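Local coordinates for SnoaL-like domain-containing protein (Novosphingobium aromaticivorans, PDB 2RFR) that is of unknown function but adopts the NTF2-like, cystatin-like fold of the SnoaL-like family, in which a long helix packs against a curved beta sheet, at residues A[17-21]-A[127-132]. Residues are numbered along the deposited sequence; the frame is centred on the assembly and turned at random.
Sequences DREEI and RTPAGW
With CG anti to its carbonyl carbon (chi1 -73°), D17 of helix 5-33 presents its carboxylate to R127 and W132, while the bend of R127 at chi3 brings its guanidinium round to meet it. The grip is end-on: NH1 of R127 lies 2.8 Å from OD1 of D17, and NH2 of R127 3.0 Å from OD2 of D17. The two planes are 52° apart, so the salt bridge is twisted rather than coplanar. OD1 of D17 also accepts from NE1 of W132 at 2.9 Å, nearly straight at 168°, from the same face of the carboxylate as NH1 of R127. I21 CD1 sits over the six-membered ring of W132, 3.9 Å from its centroid, a CH-pi contact; R127 CB lies across the opposite face. E20 OE2 accepts from the backbone N of W132 at 2.9 Å, and a water links it to O of W132. A leucine in place of W132 would probably leave OD1 of D17 without its indole donor and open a gap between I21 and R127. Three N-H donors on buried D17 probably favour its ionised form, joining the NTF2-like fold's long N-terminal helix to the hairpin strands flanking the type I turn T128-G131.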
# COMPACT_ATOMS: atom_id res chain seq x y z
N ASP A 17 -1.13 8.98 -15.36
CA ASP A 17 -2.49 8.43 -15.24
C ASP A 17 -2.53 7.44 -14.08
O ASP A 17 -3.42 7.51 -13.23
CB ASP A 17 -2.87 7.71 -16.55
CG ASP A 17 -3.15 8.63 -17.71
OD1 ASP A 17 -3.43 9.82 -17.53
OD2 ASP A 17 -3.17 8.06 -18.82
N ARG A 18 -1.58 6.51 -14.03
CA ARG A 18 -1.56 5.49 -13.01
C ARG A 18 -1.35 6.11 -11.65
O ARG A 18 -1.99 5.70 -10.67
CB ARG A 18 -0.46 4.50 -13.32
CG ARG A 18 -0.74 3.67 -14.57
CD ARG A 18 0.45 2.76 -14.95
NE ARG A 18 0.71 1.81 -13.90
CZ ARG A 18 -0.02 0.71 -13.70
NH1 ARG A 18 -0.93 0.38 -14.56
NH2 ARG A 18 0.23 -0.09 -12.69
N GLU A 19 -0.49 7.10 -11.55
CA GLU A 19 -0.22 7.72 -10.27
C GLU A 19 -1.44 8.51 -9.80
O GLU A 19 -1.74 8.56 -8.59
CB GLU A 19 1.09 8.52 -10.37
CG GLU A 19 1.42 9.40 -9.22
CD GLU A 19 1.69 8.66 -8.00
OE1 GLU A 19 1.95 7.47 -8.04
OE2 GLU A 19 1.71 9.35 -6.98
N GLU A 20 -2.17 9.15 -10.71
CA GLU A 20 -3.40 9.87 -10.36
C GLU A 20 -4.46 8.94 -9.85
O GLU A 20 -5.13 9.27 -8.86
CB GLU A 20 -3.94 10.63 -11.55
CG GLU A 20 -4.24 12.03 -11.42
CD GLU A 20 -4.79 12.69 -12.67
OE1 GLU A 20 -4.07 12.87 -13.68
OE2 GLU A 20 -5.98 13.01 -12.59
N ILE A 21 -4.61 7.82 -10.50
CA ILE A 21 -5.62 6.84 -10.09
C ILE A 21 -5.24 6.28 -8.70
O ILE A 21 -6.11 6.17 -7.83
CB ILE A 21 -5.73 5.76 -11.14
CG1 ILE A 21 -6.36 6.33 -12.40
CG2 ILE A 21 -6.53 4.54 -10.60
CD1 ILE A 21 -6.11 5.50 -13.67
N ARG A 127 -11.21 9.47 -17.41
CA ARG A 127 -10.50 10.72 -17.53
C ARG A 127 -11.53 11.79 -17.77
O ARG A 127 -12.24 11.72 -18.73
CB ARG A 127 -9.54 10.65 -18.73
CG ARG A 127 -8.57 11.83 -18.80
CD ARG A 127 -7.87 11.87 -20.19
NE ARG A 127 -7.22 10.59 -20.53
CZ ARG A 127 -6.04 10.21 -20.01
NH1 ARG A 127 -5.31 11.00 -19.20
NH2 ARG A 127 -5.53 9.03 -20.35
N THR A 128 -11.55 12.81 -16.98
CA THR A 128 -12.46 13.94 -17.17
C THR A 128 -11.60 15.14 -17.46
O THR A 128 -10.40 15.11 -17.27
CB THR A 128 -13.29 14.23 -15.90
OG1 THR A 128 -12.52 14.96 -14.92
CG2 THR A 128 -13.88 12.93 -15.29
N PRO A 129 -12.23 16.25 -17.88
CA PRO A 129 -11.43 17.46 -18.10
C PRO A 129 -10.69 17.97 -16.87
O PRO A 129 -9.68 18.67 -17.02
CB PRO A 129 -12.46 18.48 -18.62
CG PRO A 129 -13.51 17.65 -19.26
CD PRO A 129 -13.61 16.41 -18.37
N ALA A 130 -11.14 17.61 -15.67
CA ALA A 130 -10.53 18.04 -14.43
C ALA A 130 -9.63 16.93 -13.83
O ALA A 130 -9.17 17.06 -12.69
CB ALA A 130 -11.59 18.36 -13.43
N GLY A 131 -9.39 15.86 -14.59
CA GLY A 131 -8.55 14.75 -14.11
C GLY A 131 -9.31 13.45 -13.99
O GLY A 131 -10.51 13.36 -14.24
N TRP A 132 -8.60 12.42 -13.61
CA TRP A 132 -9.23 11.14 -13.39
C TRP A 132 -10.20 11.22 -12.22
O TRP A 132 -9.93 11.84 -11.21
CB TRP A 132 -8.15 10.09 -13.12
CG TRP A 132 -7.41 9.69 -14.34
CD1 TRP A 132 -6.22 10.22 -14.82
CD2 TRP A 132 -7.78 8.67 -15.27
NE1 TRP A 132 -5.86 9.59 -15.97
CE2 TRP A 132 -6.77 8.62 -16.27
CE3 TRP A 132 -8.84 7.78 -15.37
CZ2 TRP A 132 -6.83 7.73 -17.32
CZ3 TRP A 132 -8.89 6.88 -16.40
CH2 TRP A 132 -7.90 6.87 -17.39
O HOH W 1 -7.43 12.76 -10.26